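Local coordinates for protein putative Zn-dependent exopeptidase (Bacteroides vulgatus ATCC 8482, PDB 3GUX) that probably acts as a zinc-dependent aminopeptidase of peptidase family M28, removing residues from the amino-terminal ends of peptides, at residues 32-35 with 36-39. Numbering follows the deposited sequence.
Sequences YIQV and QADF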
ATOM      1  N   TYR A  32      10.215   6.717   8.446  1.00 13.31           N
ATOM      2  CA  TYR A  32       9.260   7.266   7.469  1.00 13.28           C
ATOM      3  C   TYR A  32       7.881   7.388   8.120  1.00 11.65           C
ATOM      4  O   TYR A  32       7.151   8.299   7.828  1.00  9.38           O
ATOM      5  CB  TYR A  32       9.179   6.437   6.173  1.00 13.69           C
ATOM      6  CG  TYR A  32      10.494   6.262   5.450  1.00 10.80           C
ATOM      7  CD1 TYR A  32      11.415   7.313   5.320  1.00 14.37           C
ATOM      8  CD2 TYR A  32      10.810   5.057   4.855  1.00 11.32           C
ATOM      9  CE1 TYR A  32      12.623   7.128   4.645  1.00 11.01           C
ATOM     10  CE2 TYR A  32      11.996   4.877   4.179  1.00 10.70           C
ATOM     11  CZ  TYR A  32      12.889   5.912   4.085  1.00 14.38           C
ATOM     12  OH  TYR A  32      14.057   5.704   3.427  1.00 16.01           O
ATOM     13  N   ILE A  33       7.544   6.466   9.015  1.00 11.84           N
ATOM     14  CA  ILE A  33       6.303   6.567   9.749  1.00 11.47           C
ATOM     15  C   ILE A  33       6.346   7.775  10.690  1.00  9.55           C
ATOM     16  O   ILE A  33       5.392   8.576  10.718  1.00 10.20           O
ATOM     17  CB  ILE A  33       5.966   5.284  10.511  1.00 12.25           C
ATOM     18  CG1 ILE A  33       5.746   4.156   9.493  1.00 12.68           C
ATOM     19  CG2 ILE A  33       4.733   5.544  11.435  1.00 14.05           C
ATOM     20  CD1 ILE A  33       5.696   2.744  10.018  1.00  9.41           C
ATOM     21  N   GLN A  34       7.452   7.922  11.417  1.00  7.45           N
ATOM     22  CA  GLN A  34       7.601   9.017  12.361  1.00 10.25           C
ATOM     23  C   GLN A  34       7.552  10.398  11.657  1.00  9.91           C
ATOM     24  O   GLN A  34       6.949  11.329  12.171  1.00 10.33           O
ATOM     25  CB  GLN A  34       8.887   8.823  13.160  1.00 12.19           C
ATOM     26  CG  GLN A  34       9.143   9.924  14.192  1.00 13.23           C
ATOM     27  CD  GLN A  34       8.119   9.914  15.289  1.00 21.69           C
ATOM     28  OE1 GLN A  34       8.083   8.983  16.089  1.00 36.35           O
ATOM     29  NE2 GLN A  34       7.258  10.936  15.324  1.00 17.88           N
ATOM     30  N   VAL A  35       8.168  10.520  10.479  1.00 11.97           N
ATOM     31  CA  VAL A  35       8.144  11.801   9.737  1.00 11.40           C
ATOM     32  C   VAL A  35       6.724  12.172   9.302  1.00 11.01           C
ATOM     33  O   VAL A  35       6.369  13.342   9.280  1.00 11.30           O
ATOM     34  CB  VAL A  35       9.086  11.767   8.498  1.00 13.58           C
ATOM     35  CG1 VAL A  35       8.868  12.987   7.631  1.00 11.57           C
ATOM     36  CG2 VAL A  35      10.560  11.636   8.942  1.00 14.24           C
ATOM     37  N   GLN A  36       5.905  11.174   8.967  1.00 10.11           N
ATOM     38  CA  GLN A  36       4.523  11.455   8.599  1.00 11.82           C
ATOM     39  C   GLN A  36       3.750  11.900   9.818  1.00 11.33           C
ATOM     40  O   GLN A  36       3.014  12.885   9.766  1.00 11.35           O
ATOM     41  CB  GLN A  36       3.819  10.231   8.007  1.00  7.33           C
ATOM     42  CG  GLN A  36       4.386   9.771   6.666  1.00  9.09           C
ATOM     43  CD  GLN A  36       3.825   8.414   6.294  1.00 11.64           C
ATOM     44  OE1 GLN A  36       2.689   8.320   5.834  1.00 12.77           O
ATOM     45  NE2 GLN A  36       4.590   7.358   6.551  1.00  8.73           N
ATOM     46  N   ALA A  37       3.962  11.174  10.911  1.00 12.15           N
ATOM     47  CA  ALA A  37       3.301  11.463  12.158  1.00 11.52           C
ATOM     48  C   ALA A  37       3.652  12.862  12.653  1.00 12.50           C
ATOM     49  O   ALA A  37       2.810  13.506  13.232  1.00 12.85           O
ATOM     50  CB  ALA A  37       3.665  10.422  13.196  1.00 13.38           C
ATOM     51  N   ASP A  38       4.859  13.340  12.382  1.00 12.71           N
ATOM     52  CA  ASP A  38       5.283  14.662  12.859  1.00 17.32           C
ATOM     53  C   ASP A  38       4.580  15.810  12.182  1.00 17.04           C
ATOM     54  O   ASP A  38       4.621  16.929  12.722  1.00 19.06           O
ATOM     55  CB  ASP A  38       6.809  14.848  12.734  1.00 16.81           C
ATOM     56  CG  ASP A  38       7.589  14.064  13.806  1.00 18.73           C
ATOM     57  OD1 ASP A  38       6.977  13.573  14.778  1.00 20.57           O
ATOM     58  OD2 ASP A  38       8.821  13.963  13.684  1.00 16.71           O
ATOM     59  N   PHE A  39       3.904  15.572  11.051  1.00 15.56           N
ATOM     60  CA  PHE A  39       3.134  16.649  10.432  1.00 13.80           C
ATOM     61  C   PHE A  39       1.864  16.905  11.192  1.00 13.51           C
ATOM     62  O   PHE A  39       1.219  17.908  10.936  1.00 12.78           O
ATOM     63  CB  PHE A  39       2.750  16.345   8.992  1.00 13.95           C
ATOM     64  CG  PHE A  39       3.899  16.304   8.071  1.00 15.90           C
ATOM     65  CD1 PHE A  39       4.556  17.461   7.724  1.00 16.55           C
ATOM     66  CD2 PHE A  39       4.308  15.125   7.524  1.00 12.11           C
ATOM     67  CE1 PHE A  39       5.619  17.419   6.872  1.00 14.74           C
ATOM     68  CE2 PHE A  39       5.388  15.085   6.663  1.00 18.58           C
ATOM     69  CZ  PHE A  39       6.029  16.240   6.338  1.00 16.57           C
TER
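Gln36 folds its side-chain amide back over the preceding turn of helix 26-37, where NE2 donates to Tyr32 O at 3.0 Å in a nearly straight bond (163°). The oxygen lies in the plane of the Gln36 amide, yet NE2 stands above the Tyr32 carbonyl plane. The backbone N of Gln36 reaches the same oxygen only weakly, at 3.3 Å. With CG beside its own backbone N (chi1 -66°) and the chain extended beyond it, the amide is carried back to that carbonyl. NE2 also donates to Ala131 O, and Gln36 packs on Val134, so this side is tightly buried against helix 131-146. Glutamine suits the place because one NH2 group can serve two carbonyls.

Farther along, Val35 CG1 lies 4.2 Å from Phe39 CE2; the two side chains lie side by side, pointing the same way, and pack on helix 47-62. The ring also meets Val35 O obliquely, CD2 at 3.2 Å. Branched and aromatic groups supply apolar area here.

By contrast, Ala37 and Asp38 are exposed and held mainly by hydrogen bonds. With CG anti to its backbone N and the chain bent at chi2 (66°), Gln34 makes a bent hydrogen bond from NE2 to Asp38 OD1 at 2.7 Å, from above the carboxylate plane, while Asp38 N bonds to Gln34 O at 2.9 Å. With an alanine here in place of Gln34, the Asp38 carboxylate would probably lose its amide mate and be freer to turn.

The Gln36 amide thus bridges two helices, whereas Gln34, a neutral donor facing a charged acceptor, probably eases the carboxylate's charge.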